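Local atomic coordinates of uncharacterized protein (Bacteroides ovatus CL02T12C04, PDB entry 6PTM), a protein that is probably a family GH42 exo-acting carrageenase, hydrolysing carrageenan-derived sugar chains from their ends. Residues 704-712 / 722-733. Numbering follows the deposited sequence.
Sequences MPGCEWRVI and NIVNIGKSDATV. With EDO (1,2-ethanediol), chain E; EDO (1,2-ethanediol), chain F.
E708 and R710 pair with V724 and N722 through four backbone hydrogen bonds between the antiparallel strands 707-712 and 722-725. Each pair closes with two bonds, V724 N to E708 O being nearly straight at 169°. A fifth bond extends the ladder past the strand end: I726 N reaches G706 O at 2.7 Å, from above the carbonyl plane. Here the two backbones touch, G706 CA lying 3.9 Å from G727 CA.

On the face carrying C707, W709, I723 and N725 the packing is mostly apolar. C707 SG, turned beside its own backbone N (chi1 -69°), lies 3.6 Å from A731 CB and 4.0 Å from V733 CG1, bridging to strand 731-733. C707 CB also rests on I723 CG2. W709 touches I723 CG1 through CB, while its ring leads away to strand 694-700. On the other face I726 CD1 meets E708 CB at 3.8 Å, and the E708 carboxylate is hydrogen-bonded to H499 through OE1 and to N591 through OE2.

N725 shapes the turn with both ends of its amide. OD1 accepts from G727 N, an Asx turn, and ND2 gives a 3.2 Å bond to S729 O, lying almost in the amide plane. A leucine here would lose both bonds and would probably leave the 726-729 loop less firmly held. The arrangement is the open end of a beta hairpin; after its second strand, loop 726-730 carries the chain over to strand 731-737 of a second antiparallel sheet, as in a beta sandwich.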
ATOM      1  N   MET A 704     -17.237  18.317   7.137  1.00 35.92           N
ATOM      2  CA  MET A 704     -17.052  17.161   6.218  1.00 29.47           C
ATOM      3  C   MET A 704     -17.115  15.794   6.923  1.00 25.78           C
ATOM      4  O   MET A 704     -16.656  15.600   8.048  1.00 21.50           O
ATOM      5  CB  MET A 704     -15.696  17.250   5.512  1.00 34.23           C
ATOM      6  CG  MET A 704     -15.510  18.433   4.575  1.00 38.01           C
ATOM      7  SD  MET A 704     -13.761  18.493   4.108  1.00 46.66           S
ATOM      8  CE  MET A 704     -13.778  17.502   2.614  1.00 41.62           C
ATOM      9  N   PRO A 705     -17.580  14.751   6.208  1.00 21.83           N
ATOM     10  CA  PRO A 705     -17.554  13.394   6.746  1.00 21.58           C
ATOM     11  C   PRO A 705     -16.112  12.870   6.897  1.00 18.89           C
ATOM     12  O   PRO A 705     -15.235  13.296   6.153  1.00 19.11           O
ATOM     13  CB  PRO A 705     -18.349  12.584   5.721  1.00 21.60           C
ATOM     14  CG  PRO A 705     -18.202  13.348   4.437  1.00 23.89           C
ATOM     15  CD  PRO A 705     -18.110  14.815   4.836  1.00 21.98           C
ATOM     16  N   GLY A 706     -15.904  11.981   7.875  1.00 17.84           N
ATOM     17  CA  GLY A 706     -14.661  11.201   8.045  1.00 15.74           C
ATOM     18  C   GLY A 706     -14.895   9.705   8.184  1.00 14.73           C
ATOM     19  O   GLY A 706     -13.908   8.970   8.243  1.00 13.88           O
ATOM     20  N   CYS A 707     -16.143   9.262   8.358  1.00 14.74           N
ATOM     21  CA  CYS A 707     -16.454   7.832   8.577  1.00 14.76           C
ATOM     22  C   CYS A 707     -16.655   7.163   7.229  1.00 14.78           C
ATOM     23  O   CYS A 707     -17.704   7.400   6.572  1.00 13.30           O
ATOM     24  CB  CYS A 707     -17.674   7.656   9.465  1.00 15.68           C
ATOM     25  SG  CYS A 707     -17.352   8.169  11.159  1.00 16.10           S
ATOM     26  N   GLU A 708     -15.668   6.370   6.813  1.00 14.11           N
ATOM     27  CA  GLU A 708     -15.826   5.519   5.622  1.00 13.22           C
ATOM     28  C   GLU A 708     -16.565   4.263   6.051  1.00 12.74           C
ATOM     29  O   GLU A 708     -16.076   3.577   6.945  1.00 11.02           O
ATOM     30  CB  GLU A 708     -14.469   5.139   5.041  1.00 14.14           C
ATOM     31  CG  GLU A 708     -14.607   4.531   3.661  1.00 14.93           C
ATOM     32  CD  GLU A 708     -13.358   3.812   3.181  1.00 15.83           C
ATOM     33  OE1 GLU A 708     -13.087   2.679   3.682  1.00 17.18           O
ATOM     34  OE2 GLU A 708     -12.643   4.413   2.373  1.00 16.03           O
ATOM     35  N   TRP A 709     -17.690   3.973   5.412  1.00 12.49           N
ATOM     36  CA  TRP A 709     -18.564   2.844   5.806  1.00 12.88           C
ATOM     37  C   TRP A 709     -18.878   1.945   4.612  1.00 13.68           C
ATOM     38  O   TRP A 709     -18.770   2.422   3.435  1.00 13.29           O
ATOM     39  CB  TRP A 709     -19.807   3.343   6.516  1.00 12.82           C
ATOM     40  CG  TRP A 709     -20.655   4.271   5.727  1.00 12.78           C
ATOM     41  CD1 TRP A 709     -20.460   5.601   5.560  1.00 13.23           C
ATOM     42  CD2 TRP A 709     -21.912   3.959   5.117  1.00 13.26           C
ATOM     43  NE1 TRP A 709     -21.474   6.126   4.803  1.00 13.74           N
ATOM     44  CE2 TRP A 709     -22.398   5.152   4.546  1.00 13.22           C
ATOM     45  CE3 TRP A 709     -22.656   2.789   4.974  1.00 13.90           C
ATOM     46  CZ2 TRP A 709     -23.614   5.214   3.873  1.00 13.39           C
ATOM     47  CZ3 TRP A 709     -23.834   2.833   4.263  1.00 14.37           C
ATOM     48  CH2 TRP A 709     -24.303   4.029   3.720  1.00 14.25           C
ATOM     49  N   ARG A 710     -19.147   0.667   4.909  1.00 13.84           N
ATOM     50  CA  ARG A 710     -19.465  -0.369   3.909  1.00 13.15           C
ATOM     51  C   ARG A 710     -20.512  -1.289   4.517  1.00 13.85           C
ATOM     52  O   ARG A 710     -20.560  -1.413   5.737  1.00 13.71           O
ATOM     53  CB  ARG A 710     -18.221  -1.184   3.541  1.00 14.60           C
ATOM     54  CG  ARG A 710     -17.074  -0.384   2.935  1.00 14.65           C
ATOM     55  CD  ARG A 710     -17.383   0.250   1.575  1.00 15.21           C
ATOM     56  NE  ARG A 710     -16.219   0.997   1.068  1.00 16.20           N
ATOM     57  CZ  ARG A 710     -15.111   0.444   0.565  1.00 17.61           C
ATOM     58  NH1 ARG A 710     -14.972  -0.878   0.478  1.00 16.96           N
ATOM     59  NH2 ARG A 710     -14.111   1.225   0.185  1.00 18.33           N
ATOM     60  N   VAL A 711     -21.322  -1.921   3.676  1.00 13.63           N
ATOM     61  CA  VAL A 711     -22.358  -2.874   4.117  1.00 14.22           C
ATOM     62  C   VAL A 711     -22.318  -4.104   3.217  1.00 13.78           C
ATOM     63  O   VAL A 711     -22.370  -3.926   1.982  1.00 15.20           O
ATOM     64  CB  VAL A 711     -23.743  -2.209   4.101  1.00 13.32           C
ATOM     65  CG1 VAL A 711     -24.797  -3.147   4.694  1.00 14.09           C
ATOM     66  CG2 VAL A 711     -23.697  -0.884   4.832  1.00 13.45           C
ATOM     67  N   ILE A 712     -22.268  -5.289   3.826  1.00 14.01           N
ATOM     68  CA  ILE A 712     -22.440  -6.576   3.103  1.00 15.13           C
ATOM     69  C   ILE A 712     -23.611  -7.332   3.727  1.00 16.28           C
ATOM     70  O   ILE A 712     -23.921  -7.074   4.907  1.00 15.98           O
ATOM     71  CB  ILE A 712     -21.149  -7.405   3.106  1.00 15.45           C
ATOM     72  CG1 ILE A 712     -20.687  -7.716   4.525  1.00 15.75           C
ATOM     73  CG2 ILE A 712     -20.077  -6.720   2.273  1.00 15.75           C
ATOM     74  CD1 ILE A 712     -19.525  -8.657   4.614  1.00 15.87           C
ATOM     75  N   ASN A 722     -19.291  -2.048   8.262  1.00 14.79           N
ATOM     76  CA  ASN A 722     -17.897  -1.708   8.603  1.00 13.53           C
ATOM     77  C   ASN A 722     -17.796  -0.183   8.627  1.00 13.16           C
ATOM     78  O   ASN A 722     -18.211   0.451   7.637  1.00 11.78           O
ATOM     79  CB  ASN A 722     -16.948  -2.310   7.578  1.00 14.13           C
ATOM     80  CG  ASN A 722     -15.511  -1.936   7.874  1.00 14.75           C
ATOM     81  OD1 ASN A 722     -14.927  -2.477   8.797  1.00 14.08           O
ATOM     82  ND2 ASN A 722     -14.998  -0.938   7.176  1.00 15.44           N
ATOM     83  N   ILE A 723     -17.287   0.398   9.714  1.00 13.44           N
ATOM     84  CA  ILE A 723     -17.123   1.878   9.805  1.00 13.94           C
ATOM     85  C   ILE A 723     -15.741   2.137  10.357  1.00 14.59           C
ATOM     86  O   ILE A 723     -15.414   1.528  11.396  1.00 14.74           O
ATOM     87  CB  ILE A 723     -18.181   2.558  10.681  1.00 14.03           C
ATOM     88  CG1 ILE A 723     -19.593   2.071  10.394  1.00 14.47           C
ATOM     89  CG2 ILE A 723     -18.063   4.057  10.521  1.00 15.71           C
ATOM     90  CD1 ILE A 723     -20.618   2.641  11.372  1.00 15.86           C
ATOM     91  N   VAL A 724     -14.970   2.996   9.686  1.00 13.40           N
ATOM     92  CA  VAL A 724     -13.704   3.522  10.253  1.00 13.86           C
ATOM     93  C   VAL A 724     -13.790   5.046  10.243  1.00 13.78           C
ATOM     94  O   VAL A 724     -14.038   5.617   9.192  1.00 13.08           O
ATOM     95  CB  VAL A 724     -12.487   3.033   9.451  1.00 12.67           C
ATOM     96  CG1 VAL A 724     -11.197   3.470  10.111  1.00 12.91           C
ATOM     97  CG2 VAL A 724     -12.544   1.543   9.230  1.00 12.77           C
ATOM     98  N   ASN A 725     -13.561   5.672  11.391  1.00 15.25           N
ATOM     99  CA  ASN A 725     -13.494   7.146  11.476  1.00 15.32           C
ATOM    100  C   ASN A 725     -12.082   7.587  11.079  1.00 15.07           C
ATOM    101  O   ASN A 725     -11.157   7.448  11.898  1.00 15.60           O
ATOM    102  CB  ASN A 725     -13.907   7.655  12.846  1.00 15.21           C
ATOM    103  CG  ASN A 725     -14.010   9.160  12.880  1.00 14.96           C
ATOM    104  OD1 ASN A 725     -13.964   9.817  11.838  1.00 14.65           O
ATOM    105  ND2 ASN A 725     -14.183   9.716  14.069  1.00 14.27           N
ATOM    106  N   ILE A 726     -11.953   8.093   9.854  1.00 15.72           N
ATOM    107  CA  ILE A 726     -10.693   8.633   9.271  1.00 18.10           C
ATOM    108  C   ILE A 726     -10.624  10.112   9.664  1.00 16.26           C
ATOM    109  O   ILE A 726      -9.571  10.705   9.498  1.00 14.93           O
ATOM    110  CB  ILE A 726     -10.673   8.467   7.739  1.00 22.29           C
ATOM    111  CG1 ILE A 726     -10.992   7.040   7.298  1.00 26.48           C
ATOM    112  CG2 ILE A 726      -9.326   8.894   7.178  1.00 27.15           C
ATOM    113  CD1 ILE A 726     -11.244   6.909   5.787  1.00 28.21           C
ATOM    114  N   GLY A 727     -11.719  10.666  10.186  1.00 16.39           N
ATOM    115  CA  GLY A 727     -11.809  12.080  10.601  1.00 18.05           C
ATOM    116  C   GLY A 727     -10.984  12.391  11.849  1.00 18.35           C
ATOM    117  O   GLY A 727     -10.733  11.500  12.685  1.00 16.74           O
ATOM    118  N   LYS A 728     -10.650  13.657  12.046  1.00 19.01           N
ATOM    119  CA  LYS A 728      -9.736  14.054  13.134  1.00 19.99           C
ATOM    120  C   LYS A 728     -10.513  14.369  14.410  1.00 18.51           C
ATOM    121  O   LYS A 728      -9.869  14.775  15.381  1.00 17.33           O
ATOM    122  CB  LYS A 728      -8.980  15.317  12.744  1.00 24.81           C
ATOM    123  CG  LYS A 728      -9.901  16.511  12.608  1.00 28.48           C
ATOM    124  CD  LYS A 728      -9.282  17.645  11.847  1.00 33.15           C
ATOM    125  CE  LYS A 728      -8.473  18.564  12.721  1.00 33.21           C
ATOM    126  NZ  LYS A 728      -8.670  19.947  12.231  1.00 35.76           N
ATOM    127  N   SER A 729     -11.835  14.268  14.424  1.00 18.49           N
ATOM    128  CA  SER A 729     -12.598  14.488  15.685  1.00 18.25           C
ATOM    129  C   SER A 729     -13.715  13.458  15.767  1.00 17.65           C
ATOM    130  O   SER A 729     -13.944  12.783  14.783  1.00 18.56           O
ATOM    131  CB  SER A 729     -13.100  15.935  15.817  1.00 18.27           C
ATOM    132  OG  SER A 729     -14.068  16.232  14.816  1.00 18.61           O
ATOM    133  N   ASP A 730     -14.355  13.349  16.928  1.00 17.99           N
ATOM    134  CA  ASP A 730     -15.493  12.432  17.178  1.00 18.71           C
ATOM    135  C   ASP A 730     -16.581  12.662  16.119  1.00 17.69           C
ATOM    136  O   ASP A 730     -16.928  13.820  15.768  1.00 18.75           O
ATOM    137  CB  ASP A 730     -16.049  12.600  18.597  1.00 19.75           C
ATOM    138  CG  ASP A 730     -15.089  12.198  19.699  1.00 20.33           C
ATOM    139  OD1 ASP A 730     -13.965  11.726  19.402  1.00 21.85           O
ATOM    140  OD2 ASP A 730     -15.454  12.368  20.831  1.00 23.16           O
ATOM    141  N   ALA A 731     -17.133  11.559  15.650  1.00 18.14           N
ATOM    142  CA  ALA A 731     -18.268  11.539  14.729  1.00 19.38           C
ATOM    143  C   ALA A 731     -19.378  10.730  15.393  1.00 19.35           C
ATOM    144  O   ALA A 731     -19.077   9.727  16.049  1.00 20.00           O
ATOM    145  CB  ALA A 731     -17.812  10.939  13.410  1.00 20.06           C
ATOM    146  N   THR A 732     -20.614  11.172  15.235  1.00 18.63           N
ATOM    147  CA  THR A 732     -21.821  10.391  15.579  1.00 19.50           C
ATOM    148  C   THR A 732     -22.408   9.808  14.297  1.00 18.83           C
ATOM    149  O   THR A 732     -22.724  10.587  13.387  1.00 20.90           O
ATOM    150  CB  THR A 732     -22.860  11.263  16.286  1.00 19.64           C
ATOM    151  OG1 THR A 732     -22.262  11.629  17.522  1.00 19.35           O
ATOM    152  CG2 THR A 732     -24.168  10.530  16.472  1.00 21.36           C
ATOM    153  N   VAL A 733     -22.483   8.483  14.183  1.00 19.10           N
ATOM    154  CA  VAL A 733     -23.135   7.826  13.019  1.00 17.71           C
ATOM    155  C   VAL A 733     -24.563   7.509  13.434  1.00 18.83           C
ATOM    156  O   VAL A 733     -24.785   7.067  14.550  1.00 19.47           O
ATOM    157  CB  VAL A 733     -22.410   6.583  12.465  1.00 17.86           C
ATOM    158  CG1 VAL A 733     -21.092   6.960  11.805  1.00 19.22           C
ATOM    159  CG2 VAL A 733     -22.193   5.514  13.505  1.00 18.17           C
TER
HETATM  160  C1  EDO E 804     -25.840  -5.551   0.189  1.00 31.47           C
HETATM  161  O1  EDO E 804     -24.456  -5.459  -0.098  1.00 35.76           O
HETATM  162  C2  EDO E 804     -26.133  -4.693   1.361  1.00 29.46           C
HETATM  163  O2  EDO E 804     -25.885  -3.306   1.189  1.00 23.20           O
HETATM  164  C1  EDO F 805     -24.415  -2.309  -2.137  1.00 29.98           C
HETATM  165  O1  EDO F 805     -24.279  -3.737  -2.197  1.00 33.46           O
HETATM  166  C2  EDO F 805     -23.480  -1.697  -1.175  1.00 28.55           C
HETATM  167  O2  EDO F 805     -23.773  -1.961   0.199  1.00 22.50           O